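Local atomic coordinates of putative MAR1 (Leishmania donovani, PDB entry 1X9G), a protein that is of unknown function but belongs to the isochorismatase superfamily and is a putative MAR1 ribonuclease. Residues G19-F32 with D106-C120. Sequence-based numbering, arbitrary orientation.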
ATOM      1  N   GLY A  19     -12.229 -28.654   1.004  1.00 73.85           N
ATOM      2  CA  GLY A  19     -13.391 -27.852   0.593  1.00 72.55           C
ATOM      3  C   GLY A  19     -13.615 -27.778  -0.906  1.00 71.83           C
ATOM      4  O   GLY A  19     -13.258 -28.709  -1.627  1.00 72.38           O
ATOM      5  N   LYS A  20     -14.244 -26.695  -1.361  1.00 70.46           N
ATOM      6  CA  LYS A  20     -14.518 -26.461  -2.779  1.00 69.82           C
ATOM      7  C   LYS A  20     -14.092 -25.050  -3.169  1.00 68.83           C
ATOM      8  O   LYS A  20     -14.149 -24.129  -2.359  1.00 68.85           O
ATOM      9  CB  LYS A  20     -16.014 -26.622  -3.125  1.00 69.91           C
ATOM     10  CG  LYS A  20     -16.691 -27.894  -2.640  1.00 70.58           C
ATOM     11  CD  LYS A  20     -17.990 -28.157  -3.397  1.00 71.20           C
ATOM     12  CE  LYS A  20     -18.365 -29.680  -3.458  1.00 73.64           C
ATOM     13  NZ  LYS A  20     -18.075 -30.350  -4.796  1.00 74.29           N
ATOM     14  N   THR A  21     -13.703 -24.897  -4.430  1.00 67.52           N
ATOM     15  CA  THR A  21     -13.286 -23.644  -5.023  1.00 66.17           C
ATOM     16  C   THR A  21     -14.025 -23.427  -6.332  1.00 65.59           C
ATOM     17  O   THR A  21     -14.002 -24.297  -7.199  1.00 65.24           O
ATOM     18  CB  THR A  21     -11.791 -23.698  -5.397  1.00 66.50           C
ATOM     19  OG1 THR A  21     -10.999 -23.767  -4.207  1.00 65.00           O
ATOM     20  CG2 THR A  21     -11.394 -22.456  -6.245  1.00 66.61           C
ATOM     21  N   ALA A  22     -14.664 -22.272  -6.490  1.00 64.61           N
ATOM     22  CA  ALA A  22     -15.176 -21.869  -7.810  1.00 63.54           C
ATOM     23  C   ALA A  22     -14.158 -20.991  -8.534  1.00 63.20           C
ATOM     24  O   ALA A  22     -13.638 -20.002  -7.968  1.00 63.04           O
ATOM     25  CB  ALA A  22     -16.563 -21.157  -7.719  1.00 62.53           C
ATOM     26  N   PHE A  23     -13.843 -21.400  -9.762  1.00 62.03           N
ATOM     27  CA  PHE A  23     -13.244 -20.537 -10.750  1.00 61.11           C
ATOM     28  C   PHE A  23     -14.344 -19.729 -11.434  1.00 60.96           C
ATOM     29  O   PHE A  23     -15.318 -20.269 -11.951  1.00 60.78           O
ATOM     30  CB  PHE A  23     -12.409 -21.342 -11.746  1.00 61.10           C
ATOM     31  CG  PHE A  23     -11.336 -22.201 -11.089  1.00 61.56           C
ATOM     32  CD1 PHE A  23     -11.238 -23.551 -11.374  1.00 62.36           C
ATOM     33  CD2 PHE A  23     -10.423 -21.646 -10.183  1.00 61.62           C
ATOM     34  CE1 PHE A  23     -10.240 -24.359 -10.765  1.00 64.23           C
ATOM     35  CE2 PHE A  23      -9.430 -22.439  -9.574  1.00 64.48           C
ATOM     36  CZ  PHE A  23      -9.343 -23.812  -9.871  1.00 63.45           C
ATOM     37  N   LEU A  24     -14.198 -18.411 -11.388  1.00 60.69           N
ATOM     38  CA  LEU A  24     -15.223 -17.511 -11.880  1.00 60.09           C
ATOM     39  C   LEU A  24     -14.641 -16.673 -12.984  1.00 59.96           C
ATOM     40  O   LEU A  24     -13.780 -15.828 -12.729  1.00 60.99           O
ATOM     41  CB  LEU A  24     -15.713 -16.645 -10.739  1.00 59.80           C
ATOM     42  CG  LEU A  24     -16.906 -15.762 -10.981  1.00 59.85           C
ATOM     43  CD1 LEU A  24     -17.905 -16.474 -11.916  1.00 58.67           C
ATOM     44  CD2 LEU A  24     -17.539 -15.327  -9.615  1.00 59.66           C
ATOM     45  N   CYS A  25     -15.111 -16.914 -14.208  1.00 59.68           N
ATOM     46  CA  CYS A  25     -14.529 -16.312 -15.388  1.00 59.24           C
ATOM     47  C   CYS A  25     -15.411 -15.156 -15.840  1.00 58.80           C
ATOM     48  O   CYS A  25     -16.497 -15.365 -16.416  1.00 58.25           O
ATOM     49  CB  CYS A  25     -14.366 -17.352 -16.488  1.00 59.14           C
ATOM     50  SG  CYS A  25     -13.817 -16.617 -18.045  1.00 60.84           S
ATOM     51  N   VAL A  26     -14.966 -13.928 -15.561  1.00 58.37           N
ATOM     52  CA  VAL A  26     -15.920 -12.820 -15.616  1.00 58.16           C
ATOM     53  C   VAL A  26     -15.859 -11.915 -16.851  1.00 58.15           C
ATOM     54  O   VAL A  26     -14.858 -11.287 -17.086  1.00 57.89           O
ATOM     55  CB  VAL A  26     -16.180 -12.094 -14.225  1.00 57.87           C
ATOM     56  CG1 VAL A  26     -15.166 -12.419 -13.208  1.00 57.66           C
ATOM     57  CG2 VAL A  26     -16.446 -10.594 -14.363  1.00 56.61           C
ATOM     58  N   ASP A  27     -16.942 -11.945 -17.650  1.00 57.83           N
ATOM     59  CA  ASP A  27     -17.189 -11.029 -18.793  1.00 57.38           C
ATOM     60  C   ASP A  27     -16.121 -10.913 -19.904  1.00 56.98           C
ATOM     61  O   ASP A  27     -16.002  -9.887 -20.569  1.00 55.50           O
ATOM     62  CB  ASP A  27     -17.617  -9.648 -18.292  1.00 57.23           C
ATOM     63  CG  ASP A  27     -18.825  -9.706 -17.370  1.00 59.19           C
ATOM     64  OD1 ASP A  27     -19.162  -8.626 -16.800  1.00 63.34           O
ATOM     65  OD2 ASP A  27     -19.450 -10.792 -17.217  1.00 55.08           O
ATOM     66  N   LEU A  28     -15.381 -11.984 -20.153  1.00 58.14           N
ATOM     67  CA  LEU A  28     -14.400 -11.973 -21.238  1.00 59.42           C
ATOM     68  C   LEU A  28     -15.050 -12.077 -22.666  1.00 61.31           C
ATOM     69  O   LEU A  28     -14.965 -13.084 -23.367  1.00 62.23           O
ATOM     70  CB  LEU A  28     -13.316 -13.030 -20.956  1.00 58.26           C
ATOM     71  CG  LEU A  28     -12.400 -12.759 -19.743  1.00 57.26           C
ATOM     72  CD1 LEU A  28     -11.498 -13.939 -19.422  1.00 53.68           C
ATOM     73  CD2 LEU A  28     -11.563 -11.446 -19.851  1.00 51.66           C
ATOM     74  N   GLN A  29     -15.686 -10.999 -23.100  1.00 63.24           N
ATOM     75  CA  GLN A  29     -16.532 -11.013 -24.298  1.00 64.08           C
ATOM     76  C   GLN A  29     -15.960 -10.142 -25.421  1.00 65.24           C
ATOM     77  O   GLN A  29     -14.983  -9.399 -25.224  1.00 65.24           O
ATOM     78  CB  GLN A  29     -17.953 -10.566 -23.926  1.00 63.61           C
ATOM     79  CG  GLN A  29     -18.313 -11.016 -22.532  1.00 62.82           C
ATOM     80  CD  GLN A  29     -19.638 -10.546 -22.057  1.00 64.42           C
ATOM     81  OE1 GLN A  29     -19.888 -10.504 -20.852  1.00 64.65           O
ATOM     82  NE2 GLN A  29     -20.527 -10.206 -22.992  1.00 65.51           N
ATOM     83  N   GLU A  30     -16.615 -10.210 -26.583  1.00 66.44           N
ATOM     84  CA  GLU A  30     -16.074  -9.701 -27.829  1.00 67.39           C
ATOM     85  C   GLU A  30     -15.938  -8.185 -27.879  1.00 67.11           C
ATOM     86  O   GLU A  30     -14.941  -7.685 -28.385  1.00 67.09           O
ATOM     87  CB  GLU A  30     -16.867 -10.266 -29.022  1.00 68.43           C
ATOM     88  CG  GLU A  30     -16.300  -9.940 -30.430  1.00 73.32           C
ATOM     89  CD  GLU A  30     -14.852 -10.413 -30.636  1.00 79.12           C
ATOM     90  OE1 GLU A  30     -13.948 -10.037 -29.832  1.00 79.96           O
ATOM     91  OE2 GLU A  30     -14.630 -11.162 -31.619  1.00 81.35           O
ATOM     92  N   ALA A  31     -16.906  -7.454 -27.335  1.00 67.21           N
ATOM     93  CA  ALA A  31     -16.838  -5.990 -27.332  1.00 67.51           C
ATOM     94  C   ALA A  31     -15.514  -5.476 -26.754  1.00 68.59           C
ATOM     95  O   ALA A  31     -14.964  -4.463 -27.224  1.00 68.67           O
ATOM     96  CB  ALA A  31     -18.002  -5.413 -26.555  1.00 67.33           C
ATOM     97  N   PHE A  32     -15.005  -6.218 -25.761  1.00 69.16           N
ATOM     98  CA  PHE A  32     -13.888  -5.832 -24.912  1.00 69.49           C
ATOM     99  C   PHE A  32     -12.526  -6.224 -25.429  1.00 69.88           C
ATOM    100  O   PHE A  32     -11.540  -5.550 -25.147  1.00 69.91           O
ATOM    101  CB  PHE A  32     -14.069  -6.461 -23.534  1.00 69.61           C
ATOM    102  CG  PHE A  32     -15.196  -5.876 -22.751  1.00 69.20           C
ATOM    103  CD1 PHE A  32     -16.378  -6.596 -22.583  1.00 66.77           C
ATOM    104  CD2 PHE A  32     -15.080  -4.583 -22.198  1.00 70.43           C
ATOM    105  CE1 PHE A  32     -17.438  -6.069 -21.855  1.00 69.75           C
ATOM    106  CE2 PHE A  32     -16.134  -4.015 -21.471  1.00 71.89           C
ATOM    107  CZ  PHE A  32     -17.329  -4.768 -21.290  1.00 71.78           C
ATOM    108  N   ASP A 106     -22.227 -24.363  -1.461  1.00 72.61           N
ATOM    109  CA  ASP A 106     -21.250 -25.261  -0.796  1.00 72.07           C
ATOM    110  C   ASP A 106     -19.781 -24.993  -1.153  1.00 71.03           C
ATOM    111  O   ASP A 106     -18.937 -25.913  -1.060  1.00 70.68           O
ATOM    112  CB  ASP A 106     -21.564 -26.725  -1.145  1.00 72.66           C
ATOM    113  CG  ASP A 106     -21.381 -27.018  -2.631  1.00 74.22           C
ATOM    114  OD1 ASP A 106     -21.227 -26.057  -3.424  1.00 74.79           O
ATOM    115  OD2 ASP A 106     -21.393 -28.209  -3.011  1.00 77.79           O
ATOM    116  N   VAL A 107     -19.485 -23.761  -1.591  1.00 69.60           N
ATOM    117  CA  VAL A 107     -18.152 -23.400  -2.090  1.00 67.78           C
ATOM    118  C   VAL A 107     -17.515 -22.517  -1.043  1.00 66.86           C
ATOM    119  O   VAL A 107     -18.182 -21.636  -0.506  1.00 66.79           O
ATOM    120  CB  VAL A 107     -18.198 -22.755  -3.544  1.00 68.28           C
ATOM    121  CG1 VAL A 107     -16.887 -22.014  -3.918  1.00 67.32           C
ATOM    122  CG2 VAL A 107     -18.473 -23.839  -4.615  1.00 66.91           C
ATOM    123  N   ASP A 108     -16.247 -22.780  -0.717  1.00 65.69           N
ATOM    124  CA  ASP A 108     -15.528 -22.002   0.314  1.00 64.44           C
ATOM    125  C   ASP A 108     -14.692 -20.848  -0.233  1.00 63.27           C
ATOM    126  O   ASP A 108     -14.549 -19.800   0.434  1.00 62.90           O
ATOM    127  CB  ASP A 108     -14.646 -22.929   1.120  1.00 64.86           C
ATOM    128  CG  ASP A 108     -15.450 -23.984   1.821  1.00 66.88           C
ATOM    129  OD1 ASP A 108     -15.594 -25.109   1.289  1.00 67.80           O
ATOM    130  OD2 ASP A 108     -15.992 -23.657   2.888  1.00 69.29           O
ATOM    131  N   ASN A 109     -14.139 -21.062  -1.435  1.00 61.08           N
ATOM    132  CA  ASN A 109     -13.175 -20.166  -2.058  1.00 59.30           C
ATOM    133  C   ASN A 109     -13.565 -19.799  -3.475  1.00 58.09           C
ATOM    134  O   ASN A 109     -13.995 -20.652  -4.227  1.00 59.54           O
ATOM    135  CB  ASN A 109     -11.807 -20.825  -2.127  1.00 59.13           C
ATOM    136  CG  ASN A 109     -11.462 -21.566  -0.877  1.00 60.01           C
ATOM    137  OD1 ASN A 109     -11.678 -22.759  -0.795  1.00 61.78           O
ATOM    138  ND2 ASN A 109     -10.946 -20.865   0.115  1.00 61.83           N
ATOM    139  N   ALA A 110     -13.384 -18.547  -3.849  1.00 55.68           N
ATOM    140  CA  ALA A 110     -13.607 -18.122  -5.202  1.00 54.66           C
ATOM    141  C   ALA A 110     -12.335 -17.508  -5.726  1.00 53.94           C
ATOM    142  O   ALA A 110     -11.750 -16.647  -5.080  1.00 55.08           O
ATOM    143  CB  ALA A 110     -14.735 -17.131  -5.261  1.00 53.41           C
ATOM    144  N   VAL A 111     -11.910 -17.977  -6.886  1.00 52.98           N
ATOM    145  CA  VAL A 111     -10.808 -17.457  -7.652  1.00 51.14           C
ATOM    146  C   VAL A 111     -11.456 -16.675  -8.795  1.00 52.10           C
ATOM    147  O   VAL A 111     -12.111 -17.257  -9.690  1.00 53.23           O
ATOM    148  CB  VAL A 111      -9.967 -18.616  -8.219  1.00 51.06           C
ATOM    149  CG1 VAL A 111      -8.872 -18.126  -9.177  1.00 48.38           C
ATOM    150  CG2 VAL A 111      -9.412 -19.513  -7.113  1.00 48.81           C
ATOM    151  N   VAL A 112     -11.281 -15.353  -8.776  1.00 52.34           N
ATOM    152  CA  VAL A 112     -12.038 -14.446  -9.631  1.00 51.64           C
ATOM    153  C   VAL A 112     -11.112 -13.813 -10.638  1.00 52.07           C
ATOM    154  O   VAL A 112     -10.061 -13.330 -10.281  1.00 53.39           O
ATOM    155  CB  VAL A 112     -12.761 -13.393  -8.801  1.00 51.06           C
ATOM    156  CG1 VAL A 112     -13.570 -12.473  -9.686  1.00 50.12           C
ATOM    157  CG2 VAL A 112     -13.697 -14.049  -7.850  1.00 51.90           C
ATOM    158  N   PHE A 113     -11.459 -13.868 -11.915  1.00 52.65           N
ATOM    159  CA  PHE A 113     -10.555 -13.357 -12.921  1.00 53.17           C
ATOM    160  C   PHE A 113     -11.377 -12.814 -14.070  1.00 53.15           C
ATOM    161  O   PHE A 113     -12.509 -13.168 -14.165  1.00 54.24           O
ATOM    162  CB  PHE A 113      -9.569 -14.445 -13.355  1.00 52.95           C
ATOM    163  CG  PHE A 113     -10.209 -15.726 -13.724  1.00 53.66           C
ATOM    164  CD1 PHE A 113     -10.437 -16.046 -15.075  1.00 55.81           C
ATOM    165  CD2 PHE A 113     -10.565 -16.651 -12.748  1.00 54.21           C
ATOM    166  CE1 PHE A 113     -11.067 -17.255 -15.440  1.00 52.00           C
ATOM    167  CE2 PHE A 113     -11.176 -17.866 -13.104  1.00 54.72           C
ATOM    168  CZ  PHE A 113     -11.432 -18.154 -14.460  1.00 51.52           C
ATOM    169  N   GLY A 114     -10.805 -11.948 -14.901  1.00 52.92           N
ATOM    170  CA  GLY A 114     -11.516 -11.261 -15.974  1.00 52.90           C
ATOM    171  C   GLY A 114     -11.499  -9.725 -15.967  1.00 53.09           C
ATOM    172  O   GLY A 114     -10.585  -9.107 -15.451  1.00 52.69           O
ATOM    173  N   ILE A 115     -12.575  -9.142 -16.486  1.00 53.21           N
ATOM    174  CA  ILE A 115     -12.676  -7.774 -16.840  1.00 54.10           C
ATOM    175  C   ILE A 115     -14.076  -7.286 -16.396  1.00 54.55           C
ATOM    176  O   ILE A 115     -14.977  -8.071 -16.399  1.00 53.65           O
ATOM    177  CB  ILE A 115     -12.448  -7.639 -18.339  1.00 55.21           C
ATOM    178  CG1 ILE A 115     -11.777  -6.297 -18.615  1.00 60.03           C
ATOM    179  CG2 ILE A 115     -13.771  -7.829 -19.229  1.00 52.55           C
ATOM    180  CD1 ILE A 115     -10.324  -6.447 -18.986  1.00 65.90           C
ATOM    181  N   GLU A 116     -14.261  -6.035 -15.920  1.00 55.22           N
ATOM    182  CA  GLU A 116     -13.208  -5.040 -15.660  1.00 54.25           C
ATOM    183  C   GLU A 116     -12.931  -4.892 -14.182  1.00 53.96           C
ATOM    184  O   GLU A 116     -13.870  -4.863 -13.374  1.00 53.80           O
ATOM    185  CB  GLU A 116     -13.627  -3.682 -16.211  1.00 54.23           C
ATOM    186  CG  GLU A 116     -14.041  -3.682 -17.669  1.00 55.94           C
ATOM    187  CD  GLU A 116     -13.745  -2.367 -18.390  1.00 59.21           C
ATOM    188  OE1 GLU A 116     -14.575  -2.004 -19.252  1.00 61.71           O
ATOM    189  OE2 GLU A 116     -12.711  -1.691 -18.115  1.00 56.76           O
ATOM    190  N   GLY A 117     -11.640  -4.723 -13.851  1.00 54.08           N
ATOM    191  CA  GLY A 117     -11.136  -4.626 -12.462  1.00 53.91           C
ATOM    192  C   GLY A 117     -11.939  -3.727 -11.534  1.00 53.62           C
ATOM    193  O   GLY A 117     -12.214  -4.078 -10.378  1.00 53.50           O
ATOM    194  N   HIS A 118     -12.343  -2.571 -12.065  1.00 53.27           N
ATOM    195  CA  HIS A 118     -13.017  -1.536 -11.286  1.00 52.70           C
ATOM    196  C   HIS A 118     -14.542  -1.567 -11.373  1.00 52.30           C
ATOM    197  O   HIS A 118     -15.207  -0.714 -10.759  1.00 52.01           O
ATOM    198  CB  HIS A 118     -12.527  -0.170 -11.741  1.00 52.89           C
ATOM    199  CG  HIS A 118     -12.873   0.133 -13.159  1.00 54.42           C
ATOM    200  ND1 HIS A 118     -12.255  -0.498 -14.224  1.00 57.21           N
ATOM    201  CD2 HIS A 118     -13.807   0.953 -13.693  1.00 53.33           C
ATOM    202  CE1 HIS A 118     -12.766  -0.039 -15.357  1.00 55.79           C
ATOM    203  NE2 HIS A 118     -13.699   0.854 -15.060  1.00 55.17           N
ATOM    204  N   ALA A 119     -15.086  -2.543 -12.113  1.00 51.67           N
ATOM    205  CA  ALA A 119     -16.494  -2.531 -12.446  1.00 51.56           C
ATOM    206  C   ALA A 119     -17.122  -3.841 -12.016  1.00 52.44           C
ATOM    207  O   ALA A 119     -17.345  -4.037 -10.823  1.00 53.29           O
ATOM    208  CB  ALA A 119     -16.677  -2.225 -13.964  1.00 51.12           C
ATOM    209  N   CYS A 120     -17.350  -4.777 -12.943  1.00 52.92           N
ATOM    210  CA  CYS A 120     -17.907  -6.057 -12.586  1.00 52.77           C
ATOM    211  C   CYS A 120     -17.056  -6.785 -11.553  1.00 53.47           C
ATOM    212  O   CYS A 120     -17.625  -7.346 -10.585  1.00 53.79           O
ATOM    213  CB  CYS A 120     -18.113  -6.938 -13.841  1.00 53.95           C
ATOM    214  SG  CYS A 120     -19.079  -6.154 -15.255  1.00 54.86           S
TER
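F113 lays one face of its ring over the backbone at L24 and C25: C25 CA sits 4.0 Å from the ring centroid, 28° off the normal, a CH-pi contact. F113 CG stands between its own backbone N and carbonyl carbon (chi1 50°), and this turns the ring over the neighbouring strand. C25 CB touches F113 CE1 at 3.5 Å, the sulfur sits obliquely to the ring, and F23 CB meets the ring edge. One step back, V111 runs alongside F23 and sets its CB in the plane of that ring, 3.6 Å from F23 CD2; its CG2 reaches T21 CG2. Beneath these side chains, 21-26 and 109-115 pair in parallel, their axes 4.6 Å apart. L24 is gripped through both its N and its O, the N bonded to V111 O at 2.9 Å and the O taking F113 N.

These are the two central strands of the six-stranded parallel sheet of an isochorismatase-like alpha/beta fold. Helix 39-55 covers the F23 face through L49 and L52, whereas helix 117-130 packs by I121 on V26 and V112.

At the start of the pair, K20 O takes two donors: N109 N in the carbonyl plane and D108 N from above it. K20's aliphatic chain leans on D106, CE 3.4 Å from OD2, while D106 OD1 is salt-bridged to K61. Toward the C-terminal end of the pair, I115 CG2 lies over one face of the F32 ring, 4.3 Å from F32 CG. E116, preceded by a cis peptide, brings OE1 to F32 CE2 at 3.4 Å; its OE2 is bonded to Q145 N. The D27 carboxylate, salt-bridged to K90 and hydrogen-bonded with T65, lies beside C120, a placing of D27, K90 and C120 consistent with the Asp-Lys-Cys catalytic triad of isochorismatase-like hydrolases.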